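Local structure of N-formylglutamate amidohydrolase (Ralstonia eutropha, 2Q7S) at residues A[27-39]-A[49-61]. The protein binds a zinc ion and is probably a hydrolase of the N-formylglutamate amidohydrolase family. Numbering follows the deposited sequence.
With ZN (zinc ion), chain C.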
loop_
_atom_site.group_PDB
_atom_site.type_symbol
_atom_site.label_atom_id
_atom_site.label_comp_id
_atom_site.label_asym_id
_atom_site.label_seq_id
_atom_site.Cartn_x
_atom_site.Cartn_y
_atom_site.Cartn_z
ATOM N N VAL A 27 0.187 -5.827 11.716
ATOM C CA VAL A 27 -0.961 -5.733 10.798
ATOM C C VAL A 27 -0.408 -5.144 9.503
ATOM O O VAL A 27 0.249 -4.097 9.536
ATOM C CB VAL A 27 -2.054 -4.815 11.367
ATOM C CG1 VAL A 27 -3.217 -4.606 10.363
ATOM C CG2 VAL A 27 -2.542 -5.355 12.684
ATOM N N CYS A 28 -0.667 -5.819 8.376
ATOM C CA CYS A 28 -0.066 -5.453 7.093
ATOM C C CYS A 28 -1.151 -5.255 6.052
ATOM O O CYS A 28 -2.057 -6.076 5.959
ATOM C CB CYS A 28 0.945 -6.505 6.661
ATOM S SG CYS A 28 2.292 -6.703 7.789
ATOM N N ASP A 29 -1.133 -4.130 5.315
ATOM C CA ASP A 29 -2.070 -4.024 4.221
ATOM C C ASP A 29 -1.417 -3.772 2.846
ATOM O O ASP A 29 -0.427 -3.115 2.767
ATOM C CB ASP A 29 -3.198 -3.082 4.519
ATOM C CG ASP A 29 -2.845 -1.672 4.346
ATOM O OD1 ASP A 29 -1.881 -1.243 4.989
ATOM O OD2 ASP A 29 -3.587 -0.972 3.604
ATOM N N SER A 30 -2.013 -4.386 1.821
ATOM C CA SER A 30 -1.622 -4.237 0.416
ATOM C C SER A 30 -2.855 -3.563 -0.260
ATOM O O SER A 30 -3.769 -4.243 -0.809
ATOM C CB SER A 30 -1.258 -5.603 -0.189
ATOM O OG SER A 30 -0.954 -5.606 -1.583
ATOM N N PRO A 31 -2.858 -2.222 -0.300
ATOM C CA PRO A 31 -4.023 -1.497 -0.877
ATOM C C PRO A 31 -4.119 -1.471 -2.412
ATOM O O PRO A 31 -5.145 -1.093 -2.959
ATOM C CB PRO A 31 -3.833 -0.071 -0.353
ATOM C CG PRO A 31 -2.365 0.042 -0.150
ATOM C CD PRO A 31 -1.841 -1.301 0.246
ATOM N N HIS A 32 -3.018 -1.786 -3.081
ATOM C CA HIS A 32 -2.857 -1.552 -4.483
ATOM C C HIS A 32 -2.752 -2.760 -5.361
ATOM O O HIS A 32 -2.581 -2.603 -6.551
ATOM C CB HIS A 32 -1.648 -0.668 -4.654
ATOM C CG HIS A 32 -1.870 0.707 -4.138
ATOM N ND1 HIS A 32 -0.847 1.581 -3.889
ATOM C CD2 HIS A 32 -3.015 1.359 -3.816
ATOM C CE1 HIS A 32 -1.347 2.722 -3.443
ATOM N NE2 HIS A 32 -2.662 2.619 -3.400
ATOM N N SER A 33 -2.870 -3.955 -4.759
ATOM C CA SER A 33 -2.667 -5.207 -5.443
ATOM C C SER A 33 -3.916 -5.787 -6.108
ATOM O O SER A 33 -3.829 -6.840 -6.741
ATOM C CB SER A 33 -2.026 -6.254 -4.525
ATOM O OG SER A 33 -2.714 -6.428 -3.293
ATOM N N GLY A 34 -5.046 -5.102 -5.989
ATOM C CA GLY A 34 -6.270 -5.582 -6.574
ATOM C C GLY A 34 -6.297 -5.542 -8.082
ATOM O O GLY A 34 -5.920 -4.536 -8.678
ATOM N N THR A 35 -6.767 -6.639 -8.690
ATOM C CA THR A 35 -6.806 -6.805 -10.151
ATOM C C THR A 35 -8.207 -7.160 -10.694
ATOM O O THR A 35 -8.349 -7.474 -11.876
ATOM C CB THR A 35 -5.900 -7.933 -10.588
ATOM O OG1 THR A 35 -6.331 -9.120 -9.923
ATOM C CG2 THR A 35 -4.418 -7.635 -10.255
ATOM N N PHE A 36 -9.236 -7.092 -9.848
ATOM C CA PHE A 36 -10.621 -7.369 -10.273
ATOM C C PHE A 36 -11.321 -6.050 -10.594
ATOM O O PHE A 36 -11.751 -5.356 -9.691
ATOM C CB PHE A 36 -11.403 -8.151 -9.202
ATOM C CG PHE A 36 -10.808 -9.508 -8.861
ATOM C CD1 PHE A 36 -9.860 -9.645 -7.862
ATOM C CD2 PHE A 36 -11.211 -10.646 -9.552
ATOM C CE1 PHE A 36 -9.312 -10.896 -7.541
ATOM C CE2 PHE A 36 -10.670 -11.920 -9.241
ATOM C CZ PHE A 36 -9.729 -12.048 -8.243
ATOM N N TYR A 37 -11.435 -5.743 -11.883
ATOM C CA TYR A 37 -11.991 -4.477 -12.385
ATOM C C TYR A 37 -13.551 -4.519 -12.408
ATOM O O TYR A 37 -14.142 -5.398 -13.051
ATOM C CB TYR A 37 -11.354 -4.125 -13.782
ATOM C CG TYR A 37 -9.871 -3.759 -13.638
ATOM C CD1 TYR A 37 -8.917 -4.745 -13.325
ATOM C CD2 TYR A 37 -9.438 -2.432 -13.715
ATOM C CE1 TYR A 37 -7.557 -4.421 -13.118
ATOM C CE2 TYR A 37 -8.079 -2.094 -13.520
ATOM C CZ TYR A 37 -7.150 -3.098 -13.206
ATOM O OH TYR A 37 -5.812 -2.798 -12.987
ATOM N N PRO A 38 -14.207 -3.619 -11.651
ATOM C CA PRO A 38 -15.664 -3.478 -11.686
ATOM C C PRO A 38 -16.271 -3.179 -13.066
ATOM O O PRO A 38 -15.736 -2.369 -13.818
ATOM C CB PRO A 38 -15.919 -2.315 -10.734
ATOM C CG PRO A 38 -14.807 -2.358 -9.807
ATOM C CD PRO A 38 -13.637 -2.710 -10.646
ATOM N N ALA A 39 -17.403 -3.816 -13.352
ATOM C CA ALA A 39 -18.118 -3.619 -14.609
ATOM C C ALA A 39 -18.476 -2.146 -14.817
ATOM O O ALA A 39 -18.525 -1.666 -15.942
ATOM C CB ALA A 39 -19.380 -4.508 -14.646
ATOM N N ARG A 49 -4.031 -0.598 -20.240
ATOM C CA ARG A 49 -3.375 0.666 -19.907
ATOM C C ARG A 49 -3.457 0.998 -18.421
ATOM O O ARG A 49 -2.563 1.649 -17.877
ATOM C CB ARG A 49 -4.000 1.794 -20.709
ATOM C CG ARG A 49 -3.750 1.668 -22.192
ATOM C CD ARG A 49 -2.755 2.709 -22.666
ATOM N NE ARG A 49 -1.527 2.766 -21.849
ATOM C CZ ARG A 49 -0.831 3.887 -21.601
ATOM N NH1 ARG A 49 -1.233 5.083 -22.071
ATOM N NH2 ARG A 49 0.273 3.822 -20.861
ATOM N N LEU A 50 -4.532 0.532 -17.784
ATOM C CA LEU A 50 -4.835 0.781 -16.358
ATOM C C LEU A 50 -4.019 -0.109 -15.409
ATOM O O LEU A 50 -3.600 0.327 -14.330
ATOM C CB LEU A 50 -6.329 0.537 -16.124
ATOM C CG LEU A 50 -7.278 1.424 -16.945
ATOM C CD1 LEU A 50 -8.753 0.974 -16.826
ATOM C CD2 LEU A 50 -7.109 2.879 -16.538
ATOM N N ARG A 51 -3.804 -1.358 -15.827
ATOM C CA ARG A 51 -2.983 -2.302 -15.104
ATOM C C ARG A 51 -1.635 -1.670 -14.680
ATOM O O ARG A 51 -1.041 -2.105 -13.672
ATOM C CB ARG A 51 -2.816 -3.606 -15.912
ATOM C CG ARG A 51 -4.135 -4.406 -15.974
ATOM C CD ARG A 51 -3.962 -5.779 -16.563
ATOM N NE ARG A 51 -2.913 -6.578 -15.881
ATOM C CZ ARG A 51 -3.069 -7.205 -14.714
ATOM N NH1 ARG A 51 -4.223 -7.137 -14.073
ATOM N NH2 ARG A 51 -2.076 -7.879 -14.164
ATOM N N GLY A 52 -1.201 -0.623 -15.405
ATOM C CA GLY A 52 -0.081 0.237 -15.001
ATOM C C GLY A 52 0.044 0.506 -13.508
ATOM O O GLY A 52 0.988 0.023 -12.889
ATOM N N GLY A 53 -0.925 1.229 -12.928
ATOM C CA GLY A 53 -0.964 1.622 -11.490
ATOM C C GLY A 53 -1.189 0.530 -10.448
ATOM O O GLY A 53 -1.335 0.820 -9.241
ATOM N N GLU A 54 -1.258 -0.730 -10.892
ATOM C CA GLU A 54 -1.353 -1.842 -9.995
ATOM C C GLU A 54 -0.001 -2.133 -9.354
ATOM O O GLU A 54 1.006 -2.256 -10.038
ATOM C CB GLU A 54 -1.704 -3.134 -10.726
ATOM C CG GLU A 54 -2.974 -3.227 -11.406
ATOM C CD GLU A 54 -3.125 -4.568 -12.101
ATOM O OE1 GLU A 54 -2.195 -5.411 -12.052
ATOM O OE2 GLU A 54 -4.189 -4.765 -12.687
ATOM N N ASP A 55 -0.006 -2.269 -8.053
ATOM C CA ASP A 55 1.078 -2.927 -7.343
ATOM C C ASP A 55 0.866 -4.468 -7.340
ATOM O O ASP A 55 0.665 -5.077 -6.281
ATOM C CB ASP A 55 1.137 -2.468 -5.906
ATOM C CG ASP A 55 1.357 -1.015 -5.775
ATOM O OD1 ASP A 55 1.214 -0.259 -6.784
ATOM O OD2 ASP A 55 1.576 -0.655 -4.610
ATOM N N THR A 56 0.959 -5.043 -8.532
ATOM C CA THR A 56 0.580 -6.451 -8.774
ATOM C C THR A 56 1.434 -7.427 -7.947
ATOM O O THR A 56 2.659 -7.226 -7.757
ATOM C CB THR A 56 0.674 -6.791 -10.294
ATOM O OG1 THR A 56 0.302 -5.641 -11.035
ATOM C CG2 THR A 56 -0.203 -7.981 -10.702
ATOM N N HIS A 57 0.749 -8.466 -7.448
ATOM C CA HIS A 57 1.324 -9.571 -6.664
ATOM C C HIS A 57 1.895 -9.211 -5.284
ATOM O O HIS A 57 2.440 -10.075 -4.638
ATOM C CB HIS A 57 2.438 -10.265 -7.437
ATOM C CG HIS A 57 2.093 -10.619 -8.839
ATOM N ND1 HIS A 57 1.007 -11.405 -9.158
ATOM C CD2 HIS A 57 2.713 -10.330 -10.008
ATOM C CE1 HIS A 57 0.942 -11.540 -10.476
ATOM N NE2 HIS A 57 1.974 -10.915 -11.012
ATOM N N VAL A 58 1.796 -7.947 -4.858
ATOM C CA VAL A 58 2.433 -7.502 -3.589
ATOM C C VAL A 58 1.888 -8.241 -2.403
ATOM O O VAL A 58 2.609 -8.600 -1.468
ATOM C CB VAL A 58 2.298 -5.957 -3.366
ATOM C CG1 VAL A 58 2.543 -5.600 -1.922
ATOM C CG2 VAL A 58 3.305 -5.272 -4.281
ATOM N N ASP A 59 0.621 -8.568 -2.486
ATOM C CA ASP A 59 0.033 -9.409 -1.446
ATOM C C ASP A 59 0.608 -10.832 -1.378
ATOM O O ASP A 59 0.800 -11.346 -0.281
ATOM C CB ASP A 59 -1.481 -9.387 -1.538
ATOM C CG ASP A 59 -2.000 -10.067 -2.753
ATOM O OD1 ASP A 59 -1.484 -9.848 -3.882
ATOM O OD2 ASP A 59 -2.962 -10.836 -2.559
ATOM N N ALA A 60 0.907 -11.440 -2.530
ATOM C CA ALA A 60 1.509 -12.806 -2.583
ATOM C C ALA A 60 2.980 -12.757 -2.157
ATOM O O ALA A 60 3.477 -13.714 -1.563
ATOM C CB ALA A 60 1.372 -13.420 -3.998
ATOM N N LEU A 61 3.665 -11.630 -2.429
ATOM C CA LEU A 61 5.076 -11.442 -2.008
ATOM C C LEU A 61 5.176 -11.511 -0.497
ATOM O O LEU A 61 6.106 -12.109 0.036
ATOM C CB LEU A 61 5.664 -10.122 -2.463
ATOM C CG LEU A 61 6.123 -9.948 -3.934
ATOM C CD1 LEU A 61 6.536 -8.495 -4.136
ATOM C CD2 LEU A 61 7.246 -10.926 -4.267
HETATM ZN ZN ZN C . 1.248 1.321 -4.051
HETATM O O HOH W 1 -2.058 -8.736 -7.525
#
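The end of strand 26-30 and the loop after it run beside residues 50-59 in the opposite direction, and the CA atoms come nearest at Ser33 and Asp55, 4.8 Å apart. One backbone hydrogen bond crosses here, from Asp55 N to His32 O at 3.0 Å. It is bent, 140° at the hydrogen. A water donates to Ser33 O and accepts from His57 N, the N-cap residue of helix 58-61.

His32 and Asp55 reach in the same direction, one alongside the other, with ring and carboxylate planes 86° apart and Asp55 OD2 at the edge of the His32 ring. Both bind the zinc ion, His32 through ND1 at 2.1 Å and Asp55 through OD2. His172, on strand 166-174, supplies the third protein ligand. Strand 26-30 runs parallel to that strand in the central mixed sheet, and the site forms just past its C-terminal end, consistent with the family's zinc exopeptidase clan. Pro31 CG covers one face of the His32 ring. Second-shell residues probably help to position both ligands: Asp83 accepts a hydrogen bond from His32 NE2, and Arg253 forms a salt bridge with Asp55 OD1.

Farther along, Tyr37 OH donates to Glu54 OE2 at 2.6 Å. OE2 receives it on its anti lone pair, away from OE1, and lies at the ring edge. Glu54 reaches it with an extended chain (chi2 178°). Thr56 OG1 donates to OE1, so each oxygen accepts one hydroxyl. Arg51 NH1 adds a charge-only salt bridge to OE2, with OE1 over a face of its guanidinium. Thr35 CG2 packs 3.6 Å from Glu54 OE1.

Toward the strand, Ser30 OG meets Val58 CG1 at 3.5 Å and is hydrogen-bonded to Ser33 OG, which packs against Asp59 CB.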